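Local atomic coordinates of NADPH Quinone Oxidoreductase (Streptococcus mutans, PDB entry 4F8Y), a protein that probably catalyses the NADPH-dependent reduction of quinones such as menadione, with bound FAD as the likely electron carrier. Residues A[34-39]-A[65-70]. Numbering follows the deposited sequence.
Sequences STLDLY and EKYRDL
The ring of Tyr67 presents its edge to Leu36, and Leu36 CD1 lies near the ring plane, 3.5 Å from Tyr67 CE1. One face of the ring carries the chain of Lys66, whose CD sits 3.8 Å above the plane, displaced toward the rim. This is packing of a helix on the sheet in a flavodoxin-like fold. The second methyl of the leucine is nearly as close, with Leu36 CD2 3.7 Å from Tyr67 CD1, but it stands off the ring plane, on the side away from Lys66 CD. The two side chains cross at about a right angle. The ring of Phe43 makes an edge-to-face contact with Tyr67.

Strand 32-37 is an outermost strand, within this chain, of the parallel sheet, with strand 2-7 as its neighbour. The axes of residues 34-37 and 65-70 approach to 11.2 Å, and their N-to-C directions differ by 141°. No hydrogen bond joins the two segments, so the contact rests on side-chain packing.

Leu36 is buried between elements, since Phe95 of helix 90-99 also touches it. Its CG stands anti to the backbone N (chi1 174°), which carries the fork out to the helix. Val99 of helix 90-99 packs on Tyr67. The polar end of Tyr67 is directed elsewhere: its OH hydrogen-bonds Glu41 OE1, which also forms a salt bridge with Lys66 NZ. Glu41 OE1 thus meets both polar ends, consistent with the lysine chain staying along the ring.

One turn along the helix, Leu70 spans two strand residues. Its CD1 lies 4.1 Å from Leu36 CD2. Its other methyl, Leu70 CD2, rests 3.6 Å from Ser34 OG, a hydroxyl buried here without a hydrogen-bond partner in the model.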
loop_
_atom_site.group_PDB
_atom_site.type_symbol
_atom_site.label_atom_id
_atom_site.label_comp_id
_atom_site.label_asym_id
_atom_site.label_seq_id
_atom_site.Cartn_x
_atom_site.Cartn_y
_atom_site.Cartn_z
ATOM N N SER A 34 11.087 -20.074 7.130
ATOM C CA SER A 34 9.731 -19.949 7.658
ATOM C C SER A 34 8.837 -19.078 6.754
ATOM O O SER A 34 9.223 -17.983 6.329
ATOM C CB SER A 34 9.745 -19.449 9.108
ATOM O OG SER A 34 9.671 -18.038 9.181
ATOM N N THR A 35 7.652 -19.597 6.443
ATOM C CA THR A 35 6.711 -18.910 5.565
ATOM C C THR A 35 5.603 -18.218 6.373
ATOM O O THR A 35 4.982 -18.816 7.262
ATOM C CB THR A 35 6.084 -19.880 4.523
ATOM O OG1 THR A 35 7.109 -20.426 3.676
ATOM C CG2 THR A 35 5.052 -19.152 3.664
ATOM N N LEU A 36 5.378 -16.947 6.067
ATOM C CA LEU A 36 4.300 -16.192 6.674
ATOM C C LEU A 36 3.233 -15.904 5.606
ATOM O O LEU A 36 3.369 -14.997 4.777
ATOM C CB LEU A 36 4.843 -14.903 7.296
ATOM C CG LEU A 36 3.814 -13.937 7.854
ATOM C CD1 LEU A 36 2.943 -14.641 8.878
ATOM C CD2 LEU A 36 4.521 -12.716 8.434
ATOM N N ASP A 37 2.188 -16.718 5.610
ATOM C CA ASP A 37 1.058 -16.519 4.722
ATOM C C ASP A 37 0.111 -15.529 5.408
ATOM O O ASP A 37 -0.680 -15.905 6.288
ATOM C CB ASP A 37 0.385 -17.869 4.456
ATOM C CG ASP A 37 -0.656 -17.813 3.352
ATOM O OD1 ASP A 37 -1.285 -16.760 3.147
ATOM O OD2 ASP A 37 -0.866 -18.848 2.696
ATOM N N LEU A 38 0.217 -14.255 5.037
ATOM C CA LEU A 38 -0.581 -13.216 5.688
ATOM C C LEU A 38 -2.087 -13.513 5.594
ATOM O O LEU A 38 -2.838 -13.278 6.547
ATOM C CB LEU A 38 -0.249 -11.833 5.109
ATOM C CG LEU A 38 1.188 -11.347 5.278
ATOM C CD1 LEU A 38 1.379 -10.011 4.585
ATOM C CD2 LEU A 38 1.561 -11.267 6.744
ATOM N N TYR A 39 -2.524 -14.041 4.451
ATOM C CA TYR A 39 -3.938 -14.358 4.245
ATOM C C TYR A 39 -4.399 -15.554 5.077
ATOM O O TYR A 39 -5.490 -15.546 5.648
ATOM C CB TYR A 39 -4.235 -14.580 2.755
ATOM C CG TYR A 39 -4.642 -13.314 2.027
ATOM C CD1 TYR A 39 -5.972 -12.925 1.980
ATOM C CD2 TYR A 39 -3.699 -12.506 1.399
ATOM C CE1 TYR A 39 -6.358 -11.769 1.328
ATOM C CE2 TYR A 39 -4.072 -11.352 0.740
ATOM C CZ TYR A 39 -5.409 -10.985 0.710
ATOM O OH TYR A 39 -5.811 -9.834 0.059
ATOM N N GLU A 65 3.556 -9.008 18.136
ATOM C CA GLU A 65 4.806 -9.519 18.672
ATOM C C GLU A 65 5.313 -10.733 17.899
ATOM O O GLU A 65 6.522 -10.876 17.672
ATOM C CB GLU A 65 4.694 -9.869 20.143
ATOM C CG GLU A 65 5.988 -10.487 20.625
ATOM C CD GLU A 65 6.031 -10.719 22.104
ATOM O OE1 GLU A 65 4.965 -10.663 22.761
ATOM O OE2 GLU A 65 7.145 -10.963 22.605
ATOM N N LYS A 66 4.388 -11.607 17.510
ATOM C CA LYS A 66 4.714 -12.768 16.695
ATOM C C LYS A 66 5.474 -12.336 15.440
ATOM O O LYS A 66 6.456 -12.974 15.023
ATOM C CB LYS A 66 3.431 -13.509 16.291
ATOM C CG LYS A 66 3.697 -14.833 15.596
ATOM C CD LYS A 66 2.512 -15.349 14.809
ATOM C CE LYS A 66 2.975 -16.469 13.880
ATOM N NZ LYS A 66 1.858 -17.221 13.240
ATOM N N TYR A 67 5.015 -11.234 14.853
ATOM C CA TYR A 67 5.524 -10.773 13.567
ATOM C C TYR A 67 6.780 -9.898 13.668
ATOM O O TYR A 67 7.580 -9.870 12.734
ATOM C CB TYR A 67 4.400 -10.110 12.764
ATOM C CG TYR A 67 3.170 -10.992 12.679
ATOM C CD1 TYR A 67 3.152 -12.116 11.858
ATOM C CD2 TYR A 67 2.038 -10.719 13.432
ATOM C CE1 TYR A 67 2.037 -12.933 11.778
ATOM C CE2 TYR A 67 0.927 -11.530 13.368
ATOM C CZ TYR A 67 0.931 -12.633 12.536
ATOM O OH TYR A 67 -0.177 -13.441 12.466
ATOM N N ARG A 68 6.972 -9.214 14.796
ATOM C CA ARG A 68 8.248 -8.553 15.061
ATOM C C ARG A 68 9.341 -9.600 15.231
ATOM O O ARG A 68 10.431 -9.479 14.675
ATOM C CB ARG A 68 8.181 -7.701 16.325
ATOM C CG ARG A 68 7.405 -6.401 16.170
ATOM C CD ARG A 68 7.636 -5.461 17.352
ATOM N NE ARG A 68 7.126 -6.005 18.605
ATOM C CZ ARG A 68 5.871 -5.883 19.029
ATOM N NH1 ARG A 68 4.972 -5.229 18.302
ATOM N NH2 ARG A 68 5.513 -6.415 20.188
ATOM N N ASP A 69 9.040 -10.634 16.007
ATOM C CA ASP A 69 10.025 -11.669 16.317
ATOM C C ASP A 69 10.478 -12.448 15.079
ATOM O O ASP A 69 11.638 -12.864 15.000
ATOM C CB ASP A 69 9.479 -12.622 17.381
ATOM C CG ASP A 69 9.468 -12.003 18.769
ATOM O OD1 ASP A 69 10.161 -10.984 18.973
ATOM O OD2 ASP A 69 8.767 -12.539 19.654
ATOM N N LEU A 70 9.565 -12.648 14.123
ATOM C CA LEU A 70 9.898 -13.273 12.835
ATOM C C LEU A 70 10.899 -12.409 12.046
ATOM O O LEU A 70 11.917 -12.902 11.530
ATOM C CB LEU A 70 8.626 -13.507 12.003
ATOM C CG LEU A 70 7.775 -14.751 12.287
ATOM C CD1 LEU A 70 6.459 -14.687 11.523
ATOM C CD2 LEU A 70 8.542 -16.037 11.927
#